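Local coordinates for YjbQ family protein (Sulfolobus solfataricus, PDB 1VPH) that is of unknown function, belongs to the YjbQ (UPF0047) family, and packs as a three-chain assembly that carries bound potassium, at residues A61-H67 / W125-V131. Residues are numbered along the deposited sequence; the frame is centred on the assembly and turned at random.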
# COMPACT_ATOMS: atom_id res chain seq x y z
N ALA C 61 1.59 -6.65 9.73
CA ALA C 61 1.23 -5.65 8.73
C ALA C 61 0.53 -4.47 9.39
O ALA C 61 0.22 -4.50 10.58
CB ALA C 61 0.33 -6.25 7.62
N ILE C 62 0.28 -3.43 8.59
CA ILE C 62 -0.49 -2.24 9.04
C ILE C 62 -1.65 -2.08 8.11
O ILE C 62 -1.43 -2.12 6.90
CB ILE C 62 0.36 -0.96 9.00
CG1 ILE C 62 1.53 -1.04 10.04
CG2 ILE C 62 -0.49 0.28 9.28
CD1 ILE C 62 1.06 -1.08 11.56
N VAL C 63 -2.88 -1.99 8.66
CA VAL C 63 -4.07 -1.74 7.83
C VAL C 63 -4.91 -0.64 8.43
O VAL C 63 -4.69 -0.23 9.55
CB VAL C 63 -4.96 -3.02 7.59
CG1 VAL C 63 -4.16 -4.06 6.87
CG2 VAL C 63 -5.57 -3.54 8.89
N ALA C 64 -5.93 -0.20 7.72
CA ALA C 64 -6.86 0.76 8.28
C ALA C 64 -8.30 0.39 7.94
O ALA C 64 -8.64 0.05 6.78
CB ALA C 64 -6.51 2.15 7.81
N ASN C 65 -9.12 0.27 8.97
CA ASN C 65 -10.53 -0.01 8.76
C ASN C 65 -11.32 0.29 10.01
O ASN C 65 -10.81 0.95 10.90
CB ASN C 65 -10.77 -1.39 8.20
CG ASN C 65 -11.80 -1.36 7.16
OD1 ASN C 65 -12.99 -1.56 7.48
ND2 ASN C 65 -11.41 -0.96 5.91
N GLU C 66 -12.57 -0.15 10.04
CA GLU C 66 -13.47 0.21 11.10
C GLU C 66 -13.31 -0.64 12.33
O GLU C 66 -13.30 -1.88 12.24
CB GLU C 66 -14.92 0.12 10.63
CG GLU C 66 -15.87 0.69 11.67
CD GLU C 66 -17.31 0.75 11.20
OE1 GLU C 66 -17.59 0.70 9.97
OE2 GLU C 66 -18.17 0.86 12.11
N HIS C 67 -13.23 0.02 13.49
CA HIS C 67 -13.13 -0.69 14.74
C HIS C 67 -14.50 -1.16 15.16
O HIS C 67 -15.21 -0.43 15.85
CB HIS C 67 -12.56 0.19 15.84
CG HIS C 67 -12.15 -0.57 17.05
ND1 HIS C 67 -10.87 -0.54 17.55
CD2 HIS C 67 -12.87 -1.37 17.89
CE1 HIS C 67 -10.81 -1.27 18.65
NE2 HIS C 67 -12.00 -1.81 18.86
N TRP C 125 -14.73 6.16 10.33
CA TRP C 125 -14.66 4.72 10.62
C TRP C 125 -13.39 4.08 10.06
O TRP C 125 -13.35 2.90 9.77
CB TRP C 125 -15.95 4.05 10.18
CG TRP C 125 -17.10 4.66 10.96
CD1 TRP C 125 -17.40 4.47 12.29
CD2 TRP C 125 -18.03 5.61 10.47
NE1 TRP C 125 -18.49 5.22 12.64
CE2 TRP C 125 -18.90 5.92 11.53
CE3 TRP C 125 -18.23 6.20 9.23
CZ2 TRP C 125 -19.95 6.82 11.39
CZ3 TRP C 125 -19.27 7.07 9.08
CH2 TRP C 125 -20.12 7.39 10.15
N GLN C 126 -12.33 4.89 10.01
CA GLN C 126 -11.06 4.49 9.51
C GLN C 126 -10.02 4.50 10.62
O GLN C 126 -9.38 5.50 10.88
CB GLN C 126 -10.66 5.48 8.43
CG GLN C 126 -9.62 5.01 7.51
CD GLN C 126 -9.51 5.92 6.29
OE1 GLN C 126 -9.78 7.11 6.39
NE2 GLN C 126 -9.19 5.35 5.12
N ASN C 127 -9.85 3.36 11.30
CA ASN C 127 -8.92 3.27 12.41
C ASN C 127 -7.69 2.53 11.91
O ASN C 127 -7.77 1.77 10.93
CB ASN C 127 -9.58 2.54 13.59
CG ASN C 127 -10.55 3.44 14.36
OD1 ASN C 127 -11.27 4.28 13.80
ND2 ASN C 127 -10.53 3.30 15.66
N ILE C 128 -6.58 2.72 12.61
CA ILE C 128 -5.30 2.15 12.20
C ILE C 128 -4.98 0.94 13.07
O ILE C 128 -5.02 1.02 14.32
CB ILE C 128 -4.19 3.15 12.37
CG1 ILE C 128 -4.50 4.43 11.58
CG2 ILE C 128 -2.90 2.54 11.90
CD1 ILE C 128 -3.45 5.49 11.67
N PHE C 129 -4.65 -0.18 12.42
CA PHE C 129 -4.38 -1.43 13.14
C PHE C 129 -3.04 -2.05 12.81
O PHE C 129 -2.63 -2.16 11.64
CB PHE C 129 -5.43 -2.48 12.85
CG PHE C 129 -6.84 -2.13 13.28
CD1 PHE C 129 -7.28 -2.42 14.56
CD2 PHE C 129 -7.70 -1.56 12.39
CE1 PHE C 129 -8.58 -2.14 14.93
CE2 PHE C 129 -8.98 -1.24 12.75
CZ PHE C 129 -9.42 -1.51 13.99
N LEU C 130 -2.39 -2.52 13.83
CA LEU C 130 -1.33 -3.51 13.69
C LEU C 130 -1.97 -4.85 13.46
O LEU C 130 -2.89 -5.27 14.24
CB LEU C 130 -0.49 -3.56 14.97
CG LEU C 130 0.47 -4.76 14.87
CD1 LEU C 130 1.54 -4.42 13.85
CD2 LEU C 130 1.08 -5.10 16.21
N VAL C 131 -1.55 -5.53 12.40
CA VAL C 131 -2.08 -6.87 12.12
C VAL C 131 -0.99 -7.86 12.52
O VAL C 131 0.11 -7.84 11.97
CB VAL C 131 -2.45 -7.09 10.59
CG1 VAL C 131 -3.18 -8.45 10.43
CG2 VAL C 131 -3.26 -5.98 10.01
O HOH W 1 -8.97 2.32 5.12
O HOH W 2 -13.51 2.82 13.52
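Two neighbouring strands of a small three-stranded antiparallel sheet meet here: 61-65 runs along one edge within this chain, 127-131 lies in the middle, and strand 29-32 closes the far side. Three hydrogen-bonded pairs, Ala61 with Val131, Val63 with Phe129 and Asn65 with Asn127, zip them together. Phe129 gives up the most surface to the contact. Its backbone makes the central pair, with Val63 N to Phe129 O at 3.0 Å and Phe129 N to Val63 O at 2.9 Å, while its side chain, also touched by Met72 of helix 69-83 and Leu30 of strand 29-32, runs back along the sheet so that Asn65 O meets the ring edge, 3.4 Å from Phe129 CE2. Val131 follows on the same face, its CG2 packed 3.5 Å from Val63 CG2. Ile62, Ala64, Ile128 and Leu130 occupy the opposite face and lean on strands 49-55 and 110-116 of the larger sheet, so this ladder joins the two sheets of the subunit. At the end of strand 61-65, Asn65 OD1 and ND2 hydrogen-bond to His101 ND1 and Ser58 O of the second subunit, tying the edge strand into the assembly. Beyond it, His67 and Asn127 share Asp32 as a hydrogen-bond partner, and a water accepts from His67 N at 2.8 Å and donates a weak bond to Asn127 OD1 at 2.7 Å.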